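Local coordinates for protein group 3 allergen SMIPP-S Yv6023A04 (Sarcoptes scabiei type hominis, PDB 3H7O) that has the chymotrypsin-like fold of S1 family serine proteases but is an inactivated paralogue that probably no longer cleaves peptide bonds, at residues D7-P12 with D102-K107; W13-R18 with I53-E58; S59-E64 with D139-S144; K68-V73 with L95-K100. The protein carries 3 engineered substitutions. All blocks are in the same frame, centred on the assembly; numbering follows the deposited sequence.

Contact 1 (D7-P12 with D102-K107)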
# COMPACT_ATOMS: atom_id res chain seq x y z
N ASP A 7 3.40 1.52 -16.43
CA ASP A 7 4.86 1.48 -16.27
C ASP A 7 5.26 2.03 -14.91
O ASP A 7 4.65 2.98 -14.40
CB ASP A 7 5.55 2.26 -17.39
CG ASP A 7 7.03 1.93 -17.48
OD1 ASP A 7 7.39 1.04 -18.29
OD2 ASP A 7 7.83 2.54 -16.75
N ILE A 8 6.29 1.43 -14.31
CA ILE A 8 6.78 1.85 -13.00
C ILE A 8 7.17 3.33 -12.94
O ILE A 8 7.01 3.98 -11.90
CB ILE A 8 7.91 0.91 -12.45
CG1 ILE A 8 8.25 1.24 -10.99
CG2 ILE A 8 9.16 0.97 -13.33
CD1 ILE A 8 7.09 1.01 -10.01
N LYS A 9 7.62 3.87 -14.07
CA LYS A 9 8.02 5.28 -14.14
C LYS A 9 6.87 6.27 -13.94
O LYS A 9 7.11 7.45 -13.66
CB LYS A 9 8.78 5.55 -15.45
CG LYS A 9 10.21 5.00 -15.42
CD LYS A 9 11.07 5.49 -16.58
CE LYS A 9 11.35 7.00 -16.53
NZ LYS A 9 11.97 7.48 -15.27
N GLN A 10 5.63 5.78 -14.06
CA GLN A 10 4.44 6.58 -13.77
C GLN A 10 4.17 6.68 -12.28
O GLN A 10 3.67 7.70 -11.79
CB GLN A 10 3.21 6.00 -14.48
CG GLN A 10 3.25 6.08 -15.99
CD GLN A 10 3.21 7.50 -16.51
OE1 GLN A 10 4.20 8.01 -17.04
NE2 GLN A 10 2.06 8.16 -16.35
N VAL A 11 4.49 5.61 -11.55
CA VAL A 11 4.25 5.52 -10.11
C VAL A 11 5.51 4.98 -9.40
O VAL A 11 5.45 3.94 -8.75
CB VAL A 11 2.99 4.66 -9.80
CG1 VAL A 11 1.72 5.42 -10.17
CG2 VAL A 11 3.03 3.32 -10.54
N PRO A 12 6.64 5.71 -9.51
CA PRO A 12 7.96 5.19 -9.11
C PRO A 12 8.16 4.96 -7.61
O PRO A 12 9.19 4.40 -7.21
CB PRO A 12 8.92 6.27 -9.62
CG PRO A 12 8.12 7.51 -9.64
CD PRO A 12 6.74 7.09 -10.03
N ASP A 102 17.04 5.71 -8.08
CA ASP A 102 17.60 6.33 -9.27
C ASP A 102 16.83 7.59 -9.66
O ASP A 102 17.17 8.25 -10.65
CB ASP A 102 17.64 5.33 -10.43
CG ASP A 102 16.26 4.93 -10.92
OD1 ASP A 102 15.24 5.38 -10.34
OD2 ASP A 102 16.18 4.16 -11.90
N GLY A 103 15.79 7.91 -8.89
CA GLY A 103 14.93 9.07 -9.13
C GLY A 103 14.07 8.96 -10.38
O GLY A 103 13.46 9.93 -10.81
N LEU A 104 14.02 7.75 -10.94
CA LEU A 104 13.34 7.49 -12.21
C LEU A 104 12.38 6.31 -12.08
O LEU A 104 11.16 6.48 -12.12
CB LEU A 104 14.38 7.25 -13.32
CG LEU A 104 15.43 8.33 -13.57
CD1 LEU A 104 16.63 7.79 -14.37
CD2 LEU A 104 14.83 9.56 -14.26
N LYS A 105 12.93 5.11 -11.94
CA LYS A 105 12.12 3.91 -11.70
C LYS A 105 11.78 3.78 -10.22
O LYS A 105 10.82 3.10 -9.86
CB LYS A 105 12.85 2.66 -12.18
CG LYS A 105 13.02 2.54 -13.69
CD LYS A 105 13.79 1.28 -14.02
CE LYS A 105 13.68 0.91 -15.48
NZ LYS A 105 14.07 -0.51 -15.70
N SER A 106 12.58 4.43 -9.38
CA SER A 106 12.36 4.42 -7.93
C SER A 106 12.57 5.81 -7.34
O SER A 106 13.65 6.41 -7.46
CB SER A 106 13.25 3.38 -7.24
OG SER A 106 14.61 3.56 -7.60
N LYS A 107 11.52 6.33 -6.72
CA LYS A 107 11.48 7.70 -6.25
C LYS A 107 10.55 7.75 -5.04
O LYS A 107 9.53 7.08 -5.03
CB LYS A 107 10.95 8.61 -7.37
CG LYS A 107 11.13 10.10 -7.15
CD LYS A 107 10.53 10.90 -8.29
CE LYS A 107 10.45 12.37 -7.92
NZ LYS A 107 10.20 13.23 -9.11
O HOH W 1 9.50 8.53 -12.81
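Ile8 meets Lys105 where two loops of the trypsin-like fold touch. Residues 7-12 lead into strand 14-19 of the six-stranded barrel. Residues 102-107 belong to the long connection from strand 91-95 of that barrel to strand 123-128 of the other sheet. Ile8 CG1 lies anti to the backbone N (chi1 -171°) and comes to 3.4 Å from Lys105 O. The two side chains cross at about a right angle. Lys9 sits in an Asx turn, with its N bonded to Asp7 OD2 at 3.0 Å. Its bent side chain runs beside Leu104, and Lys9 NZ ends 3.1 Å from Leu104 CB. One water donates to both Lys9 O (2.8 Å) and Leu104 O, so two acceptors are joined through its protons. Pro12 is buried against Leu104 and Lys107. Pro12 CB lies 3.4 Å from Leu104 O, and Pro12 CG packs on Lys107 CB. The facing loop is held by Asp102 OD1, which takes the N-H groups of Leu104 and Ser106 from opposite faces of its carboxylate plane. Lys107 N donates to Pro12 O at 3.1 Å (153° at the hydrogen). The CA of Ser106 makes a CA-H...O contact with the same Pro12 O at 3.3 Å.

Contact 2 (W13-R18 with I53-E58)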
# COMPACT_ATOMS: atom_id res chain seq x y z
N TRP A 13 7.19 5.37 -6.80
CA TRP A 13 7.18 5.12 -5.36
C TRP A 13 6.63 3.73 -5.02
O TRP A 13 6.70 3.31 -3.87
CB TRP A 13 6.33 6.18 -4.66
CG TRP A 13 5.06 6.45 -5.38
CD1 TRP A 13 3.91 5.70 -5.33
CD2 TRP A 13 4.81 7.50 -6.32
NE1 TRP A 13 2.96 6.24 -6.16
CE2 TRP A 13 3.49 7.34 -6.78
CE3 TRP A 13 5.58 8.56 -6.81
CZ2 TRP A 13 2.91 8.22 -7.71
CZ3 TRP A 13 5.01 9.43 -7.74
CH2 TRP A 13 3.68 9.25 -8.17
N THR A 14 6.06 3.05 -6.01
CA THR A 14 5.40 1.77 -5.79
C THR A 14 6.42 0.65 -5.61
O THR A 14 7.39 0.56 -6.37
CB THR A 14 4.44 1.40 -6.96
OG1 THR A 14 3.59 2.52 -7.26
CG2 THR A 14 3.57 0.19 -6.61
N VAL A 15 6.20 -0.18 -4.60
CA VAL A 15 7.02 -1.37 -4.39
C VAL A 15 6.12 -2.57 -4.08
O VAL A 15 4.94 -2.40 -3.77
CB VAL A 15 8.09 -1.20 -3.26
CG1 VAL A 15 8.96 0.01 -3.52
CG2 VAL A 15 7.45 -1.11 -1.89
N ALA A 16 6.70 -3.76 -4.18
CA ALA A 16 6.09 -4.97 -3.65
C ALA A 16 6.82 -5.36 -2.37
O ALA A 16 8.06 -5.39 -2.33
CB ALA A 16 6.16 -6.11 -4.67
N VAL A 17 6.04 -5.65 -1.33
CA VAL A 17 6.57 -6.17 -0.07
C VAL A 17 6.35 -7.69 -0.05
O VAL A 17 5.21 -8.16 -0.01
CB VAL A 17 5.91 -5.49 1.16
CG1 VAL A 17 6.44 -6.10 2.47
CG2 VAL A 17 6.15 -3.97 1.12
N ARG A 18 7.45 -8.44 -0.09
CA ARG A 18 7.40 -9.90 -0.09
C ARG A 18 7.60 -10.47 1.30
O ARG A 18 8.57 -10.13 1.99
CB ARG A 18 8.47 -10.47 -1.02
CG ARG A 18 8.43 -9.96 -2.45
CD ARG A 18 9.44 -10.71 -3.32
NE ARG A 18 9.06 -10.69 -4.73
CZ ARG A 18 8.16 -11.50 -5.28
NH1 ARG A 18 7.53 -12.41 -4.54
NH2 ARG A 18 7.90 -11.40 -6.58
N ILE A 53 11.76 -10.37 5.28
CA ILE A 53 11.03 -9.49 4.36
C ILE A 53 11.91 -8.99 3.22
O ILE A 53 13.08 -8.67 3.44
CB ILE A 53 10.37 -8.30 5.12
CG1 ILE A 53 9.53 -8.82 6.29
CG2 ILE A 53 9.53 -7.43 4.16
CD1 ILE A 53 9.08 -7.74 7.29
N VAL A 54 11.35 -8.94 2.01
CA VAL A 54 12.06 -8.41 0.84
C VAL A 54 11.25 -7.30 0.17
O VAL A 54 10.03 -7.43 -0.02
CB VAL A 54 12.38 -9.53 -0.21
CG1 VAL A 54 13.13 -8.97 -1.41
CG2 VAL A 54 13.20 -10.64 0.43
N ILE A 55 11.93 -6.21 -0.17
CA ILE A 55 11.32 -5.12 -0.92
C ILE A 55 11.73 -5.23 -2.39
O ILE A 55 12.91 -5.12 -2.71
CB ILE A 55 11.75 -3.72 -0.39
CG1 ILE A 55 11.47 -3.57 1.11
CG2 ILE A 55 11.12 -2.59 -1.23
CD1 ILE A 55 10.01 -3.70 1.50
N GLN A 56 10.74 -5.43 -3.26
CA GLN A 56 10.97 -5.44 -4.70
C GLN A 56 10.53 -4.10 -5.27
O GLN A 56 9.39 -3.65 -5.05
CB GLN A 56 10.23 -6.60 -5.38
CG GLN A 56 10.51 -6.73 -6.89
CD GLN A 56 9.99 -8.02 -7.51
OE1 GLN A 56 9.37 -8.85 -6.84
NE2 GLN A 56 10.25 -8.20 -8.80
N TYR A 57 11.43 -3.46 -6.02
CA TYR A 57 11.18 -2.12 -6.54
C TYR A 57 11.65 -1.96 -7.98
O TYR A 57 12.32 -2.84 -8.51
CB TYR A 57 11.76 -1.04 -5.60
CG TYR A 57 13.25 -1.08 -5.33
CD1 TYR A 57 14.08 -0.02 -5.74
CD2 TYR A 57 13.84 -2.13 -4.62
CE1 TYR A 57 15.45 -0.03 -5.48
CE2 TYR A 57 15.22 -2.14 -4.36
CZ TYR A 57 16.02 -1.09 -4.79
OH TYR A 57 17.37 -1.09 -4.53
N GLU A 58 11.25 -0.86 -8.62
CA GLU A 58 11.55 -0.58 -10.03
C GLU A 58 10.95 -1.61 -10.98
O GLU A 58 11.50 -1.86 -12.05
CB GLU A 58 13.07 -0.45 -10.26
CG GLU A 58 13.75 0.61 -9.40
CD GLU A 58 15.17 0.92 -9.83
OE1 GLU A 58 15.71 0.23 -10.73
OE2 GLU A 58 15.76 1.86 -9.26
O HOH W 2 9.90 1.37 -7.49
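Arg18 reaches from strand 14-18 across Val54 to Gln56. Arg18 CB packs on the Val54 backbone and side chain, 3.6 Å from Val54 O. CG stays beside the same carbonyl; it is anti to its own carbonyl carbon (chi1 -56°). The chain runs extended to NE, with CD passing near Gln56 OE1. The guanidinium then grips this one oxygen side-on. Arg18 NE bonds Gln56 OE1 at 2.8 Å and Arg18 NH2 bonds it at 3.0 Å. The amide lies nearly coplanar with the guanidinium, the planes 29° apart, and OE1 sits near the guanidinium plane. The other end of this amide is used as well: Gln56 NE2 donates to Leu62 O and Pro66 O, which fixes which way the amide is turned.

The two strands are the first and last in the order of the six-stranded antiparallel barrel, and their pairing closes it. Ala16 with Gln56 and Arg18 with Val54 are hydrogen-bonded pairs. Ala16 N to Gln56 O measures 2.8 Å, and Val54 N to Arg18 O 3.0 Å. The face bearing Val15, Val17 and Ile55 looks into the barrel, where Val17, Ile53 and Ile55 also touch Leu93. Val17 and Ile55 lie side by side, with Val17 CG2 3.9 Å from Ile55 CD1. Val17 CG1 meets Ile53 CG2, and Val15 CG1 lies 3.6 Å from Tyr57 CB. At the far end of the pairing a water accepts from Glu58 N at 2.8 Å and lies next to Thr14 O.

Contact 3 (S59-E64 with D139-S144)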
# COMPACT_ATOMS: atom_id res chain seq x y z
N SER A 59 9.81 -2.19 -10.60
CA SER A 59 9.25 -3.34 -11.30
C SER A 59 7.91 -3.06 -11.98
O SER A 59 6.94 -2.67 -11.34
CB SER A 59 9.11 -4.54 -10.35
OG SER A 59 8.53 -5.65 -11.00
N THR A 60 7.87 -3.31 -13.29
CA THR A 60 6.65 -3.14 -14.07
C THR A 60 5.88 -4.47 -14.13
O THR A 60 4.69 -4.49 -14.43
CB THR A 60 6.99 -2.57 -15.46
OG1 THR A 60 7.59 -1.28 -15.29
CG2 THR A 60 5.75 -2.44 -16.34
N ASN A 61 6.59 -5.56 -13.84
CA ASN A 61 6.00 -6.88 -13.70
C ASN A 61 6.91 -7.70 -12.79
O ASN A 61 8.10 -7.84 -13.07
CB ASN A 61 5.83 -7.57 -15.06
CG ASN A 61 5.21 -8.96 -14.94
OD1 ASN A 61 5.83 -9.89 -14.42
ND2 ASN A 61 3.99 -9.10 -15.44
N LEU A 62 6.36 -8.21 -11.69
CA LEU A 62 7.16 -8.86 -10.64
C LEU A 62 8.02 -10.02 -11.14
O LEU A 62 9.08 -10.30 -10.56
CB LEU A 62 6.27 -9.29 -9.47
CG LEU A 62 5.55 -8.19 -8.69
CD1 LEU A 62 4.83 -8.76 -7.48
CD2 LEU A 62 6.53 -7.09 -8.26
N TRP A 63 7.57 -10.67 -12.20
CA TRP A 63 8.31 -11.77 -12.83
C TRP A 63 9.15 -11.30 -14.01
O TRP A 63 10.36 -11.54 -14.06
CB TRP A 63 7.35 -12.86 -13.31
CG TRP A 63 6.68 -13.66 -12.22
CD1 TRP A 63 6.91 -13.58 -10.88
CD2 TRP A 63 5.69 -14.67 -12.40
NE1 TRP A 63 6.11 -14.48 -10.21
CE2 TRP A 63 5.35 -15.16 -11.12
CE3 TRP A 63 5.04 -15.22 -13.52
CZ2 TRP A 63 4.40 -16.17 -10.93
CZ3 TRP A 63 4.10 -16.22 -13.33
CH2 TRP A 63 3.79 -16.68 -12.04
N GLU A 64 8.50 -10.64 -14.97
CA GLU A 64 9.09 -10.35 -16.28
C GLU A 64 9.98 -9.11 -16.34
O GLU A 64 10.88 -9.03 -17.17
CB GLU A 64 7.99 -10.25 -17.34
CG GLU A 64 7.22 -11.55 -17.51
CD GLU A 64 6.27 -11.52 -18.68
OE1 GLU A 64 5.39 -10.63 -18.72
OE2 GLU A 64 6.41 -12.39 -19.56
N ASP A 139 -0.93 -11.46 -14.53
CA ASP A 139 -1.44 -11.20 -13.18
C ASP A 139 -0.42 -10.48 -12.31
O ASP A 139 -0.77 -9.91 -11.28
CB ASP A 139 -1.86 -12.50 -12.48
CG ASP A 139 -3.12 -13.10 -13.07
OD1 ASP A 139 -3.87 -12.39 -13.76
OD2 ASP A 139 -3.36 -14.30 -12.82
N HIS A 140 0.84 -10.51 -12.73
CA HIS A 140 1.93 -9.91 -11.96
C HIS A 140 2.38 -8.56 -12.51
O HIS A 140 3.40 -8.03 -12.08
CB HIS A 140 3.11 -10.89 -11.84
CG HIS A 140 2.75 -12.15 -11.11
ND1 HIS A 140 2.12 -13.21 -11.71
CD2 HIS A 140 2.93 -12.50 -9.81
CE1 HIS A 140 1.91 -14.16 -10.82
NE2 HIS A 140 2.40 -13.76 -9.66
N ASP A 141 1.61 -8.01 -13.45
CA ASP A 141 1.87 -6.67 -13.98
C ASP A 141 1.61 -5.61 -12.92
O ASP A 141 0.70 -5.75 -12.10
CB ASP A 141 0.93 -6.36 -15.16
CG ASP A 141 1.35 -7.03 -16.45
OD1 ASP A 141 2.56 -7.25 -16.67
OD2 ASP A 141 0.45 -7.33 -17.25
N LEU A 142 2.40 -4.54 -12.97
CA LEU A 142 2.05 -3.31 -12.25
C LEU A 142 0.79 -2.73 -12.88
O LEU A 142 0.71 -2.55 -14.09
CB LEU A 142 3.19 -2.29 -12.33
CG LEU A 142 2.93 -0.92 -11.69
CD1 LEU A 142 2.76 -1.02 -10.18
CD2 LEU A 142 4.07 0.02 -12.03
N LYS A 143 -0.20 -2.47 -12.04
CA LYS A 143 -1.47 -1.90 -12.48
C LYS A 143 -1.74 -0.62 -11.70
O LYS A 143 -1.27 -0.47 -10.56
CB LYS A 143 -2.62 -2.90 -12.27
CG LYS A 143 -2.49 -4.20 -13.07
CD LYS A 143 -3.35 -5.33 -12.47
CE LYS A 143 -2.66 -6.01 -11.27
NZ LYS A 143 -1.64 -7.03 -11.69
N SER A 144 -2.48 0.30 -12.30
CA SER A 144 -2.96 1.48 -11.58
C SER A 144 -4.41 1.78 -11.95
O SER A 144 -4.88 1.38 -13.02
CB SER A 144 -2.06 2.69 -11.82
OG SER A 144 -2.17 3.17 -13.15
O HOH W 3 2.43 -3.33 -16.34
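Thr60 and Leu62 bond the backbone on either side of Asp141, so that Asn61 and Asp141 form a single bridge, with Asn61 CA and Asp141 CA 4.1 Å apart. Leu142 N donates to Thr60 O at 2.7 Å, and Leu62 N donates to His140 O at 3.0 Å. The contact ties the loop after barrel strand 54-57 to the lead-in of strand 143-150 in the seven-stranded sheet, and so spans the two halves of the chymotrypsin-like fold.

Asn61 CG is anti to the backbone N (chi1 180°), which puts CG 3.6 Å from Asp141 OD1. Asn61 ND2 bonds Asp141 OD1 at 2.6 Å. The oxygen lies in the amide plane, while the nitrogen stands above the carboxylate plane. ND2 also donates to Pro137 O. Asn61 OD1 takes Trp63 N in an Asx turn, and Glu64 N, from the opposite face, extends it into an Asx motif. The Trp63 six-membered ring and the His140 ring form an offset stack, centroids 3.8 Å apart and planes at 21°. His140 CE1 lies over the rim of the indole, 3.2 Å from Trp63 CZ2.

His140 ND1 meets Asp136 O and NE2 meets Gly132 O. Two carbonyl acceptors fix the rotation of the ring. They suggest that both nitrogens carry protons, and a cationic imidazole would be well placed against the electron-rich indole face.

Contact 4 (K68-V73 with L95-K100)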
# COMPACT_ATOMS: atom_id res chain seq x y z
N LYS A 68 14.59 -4.35 -9.00
CA LYS A 68 15.56 -4.59 -7.92
C LYS A 68 14.89 -5.19 -6.69
O LYS A 68 13.67 -5.07 -6.52
CB LYS A 68 16.25 -3.29 -7.53
CG LYS A 68 17.16 -2.72 -8.59
CD LYS A 68 17.70 -1.37 -8.15
CE LYS A 68 18.97 -1.03 -8.91
NZ LYS A 68 18.68 -0.73 -10.34
N SER A 69 15.68 -5.83 -5.84
CA SER A 69 15.19 -6.37 -4.58
C SER A 69 16.13 -6.08 -3.42
O SER A 69 17.34 -6.33 -3.50
CB SER A 69 14.92 -7.87 -4.70
OG SER A 69 13.84 -8.11 -5.59
N ASP A 70 15.57 -5.56 -2.33
CA ASP A 70 16.32 -5.23 -1.13
C ASP A 70 15.89 -6.17 -0.00
O ASP A 70 14.81 -6.00 0.56
CB ASP A 70 16.07 -3.77 -0.73
CG ASP A 70 17.05 -3.26 0.31
OD1 ASP A 70 17.58 -4.07 1.10
OD2 ASP A 70 17.28 -2.04 0.34
N PRO A 71 16.73 -7.17 0.32
CA PRO A 71 16.44 -8.15 1.38
C PRO A 71 17.02 -7.76 2.74
O PRO A 71 17.40 -8.64 3.52
CB PRO A 71 17.16 -9.39 0.87
CG PRO A 71 18.38 -8.83 0.21
CD PRO A 71 17.94 -7.54 -0.44
N TYR A 72 17.09 -6.46 3.02
CA TYR A 72 17.71 -6.00 4.26
C TYR A 72 16.74 -5.21 5.14
O TYR A 72 17.07 -4.11 5.61
CB TYR A 72 18.95 -5.14 3.96
CG TYR A 72 20.13 -5.87 3.35
CD1 TYR A 72 21.09 -6.48 4.16
CD2 TYR A 72 20.30 -5.92 1.97
CE1 TYR A 72 22.19 -7.13 3.60
CE2 TYR A 72 21.40 -6.57 1.40
CZ TYR A 72 22.33 -7.17 2.22
OH TYR A 72 23.41 -7.81 1.66
N VAL A 73 15.55 -5.75 5.36
CA VAL A 73 14.62 -5.14 6.30
C VAL A 73 15.08 -5.47 7.73
O VAL A 73 15.23 -6.64 8.09
CB VAL A 73 13.16 -5.59 6.06
CG1 VAL A 73 12.22 -4.97 7.10
CG2 VAL A 73 12.71 -5.22 4.65
N LEU A 95 15.16 -0.23 6.57
CA LEU A 95 16.22 -0.96 5.88
C LEU A 95 17.59 -0.70 6.50
O LEU A 95 17.90 0.42 6.91
CB LEU A 95 16.23 -0.58 4.40
CG LEU A 95 14.96 -0.97 3.65
CD1 LEU A 95 14.76 -0.06 2.45
CD2 LEU A 95 15.01 -2.45 3.24
N SER A 96 18.42 -1.74 6.56
CA SER A 96 19.80 -1.60 7.02
C SER A 96 20.73 -1.29 5.84
O SER A 96 21.79 -0.68 6.02
CB SER A 96 20.26 -2.86 7.75
OG SER A 96 20.27 -3.98 6.89
N ARG A 97 20.33 -1.74 4.65
CA ARG A 97 21.00 -1.42 3.40
C ARG A 97 19.98 -0.65 2.56
O ARG A 97 18.87 -1.14 2.35
CB ARG A 97 21.44 -2.71 2.69
CG ARG A 97 22.31 -2.53 1.44
CD ARG A 97 21.50 -2.56 0.14
NE ARG A 97 22.39 -2.57 -1.01
CZ ARG A 97 22.84 -1.47 -1.63
NH1 ARG A 97 22.46 -0.27 -1.22
NH2 ARG A 97 23.67 -1.59 -2.65
N PRO A 98 20.35 0.56 2.10
CA PRO A 98 19.33 1.43 1.50
C PRO A 98 18.88 0.99 0.11
O PRO A 98 19.63 0.31 -0.60
CB PRO A 98 20.03 2.79 1.42
CG PRO A 98 21.48 2.46 1.31
CD PRO A 98 21.69 1.16 2.06
N LEU A 99 17.66 1.38 -0.27
CA LEU A 99 17.20 1.21 -1.65
C LEU A 99 18.09 2.03 -2.57
O LEU A 99 18.45 3.16 -2.23
CB LEU A 99 15.75 1.68 -1.80
CG LEU A 99 14.65 1.05 -0.93
CD1 LEU A 99 13.36 1.86 -1.04
CD2 LEU A 99 14.41 -0.41 -1.30
N LYS A 100 18.44 1.46 -3.72
CA LYS A 100 19.23 2.17 -4.73
C LYS A 100 18.32 3.03 -5.60
O LYS A 100 18.02 2.68 -6.75
CB LYS A 100 20.01 1.17 -5.60
CG LYS A 100 21.09 0.40 -4.87
CD LYS A 100 21.94 -0.42 -5.83
CE LYS A 100 22.93 0.45 -6.60
NZ LYS A 100 23.96 -0.37 -7.31
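Tyr72 and Ser96 supply the backbone bond of this contact. Ser96 N donates to Tyr72 O at 2.9 Å, nearly straight at the hydrogen (165°). Next to it Val73 and Leu95 form an antiparallel non-hydrogen-bonded pair. The pair lies where strands 68-78 and 91-95, neighbours in the six-stranded barrel, meet; residues 96-100 continue as a loop alongside 68-70.

The aromatic contact is a CH-pi interaction. Arg97 CB sits over the face of the Tyr72 ring, 3.8 Å from the ring centroid and 28° off the normal. The guanidinium is not stacked on the ring: its plane is steeply inclined to it, and NH1 makes a weak bond to Pro98 O.

Apolar packing comes from several pairs. Val73 CG2 touches Leu95 CD2 at 3.9 Å, and Leu95 reaches tip to tip toward Asp70, with CD2 3.7 Å from Asp70 CG. Leu99 CD2 lies 3.8 Å from Asp70 CB. Lys68 CE packs on Lys100 CB at 4.1 Å, the chains crossing at about a right angle, while Lys68 NZ forms a salt bridge with Glu58.

The polar group amid this packing is the buried Asp70 carboxylate. Asp70 CG, anti to the backbone N (chi1 -167°), is directed toward 95-100 and lies 3.5 Å from Arg97 O. OD1 accepts a weak bond from Tyr72 N. Asp70 OD2 lies only 2.7 Å from Arg97 O, a distance between two oxygens that suggests the acid holds a proton and donates it. Burial beside Leu95 and Leu99 would probably raise its pKa, consistent with a protonated acid.

In the fold
From the N terminus, the loop 7-12 comes first; contact 1 closes the longest stretch that it begins, at 102-107. Both contact 2 and contact 4 fall within that stretch. Contact 2 comes first of the two, joining 13-18 to 53-58 and closing the barrel. The next residues, 59-64, open contact 3, which ends at 139-144; contacts 1 and 3 therefore cross. Contact 4, a short closure from 68-73 to 95-100 in the barrel, lies within contact 3 too. Contacts 2 and 4 meet through the paired strands 54-57 and 68-78. Glu58 bonds Ser106 between contacts 1 and 2, and Thr60 bonds Ile8 between contacts 1 and 3. Contact 3 reaches the second sheet.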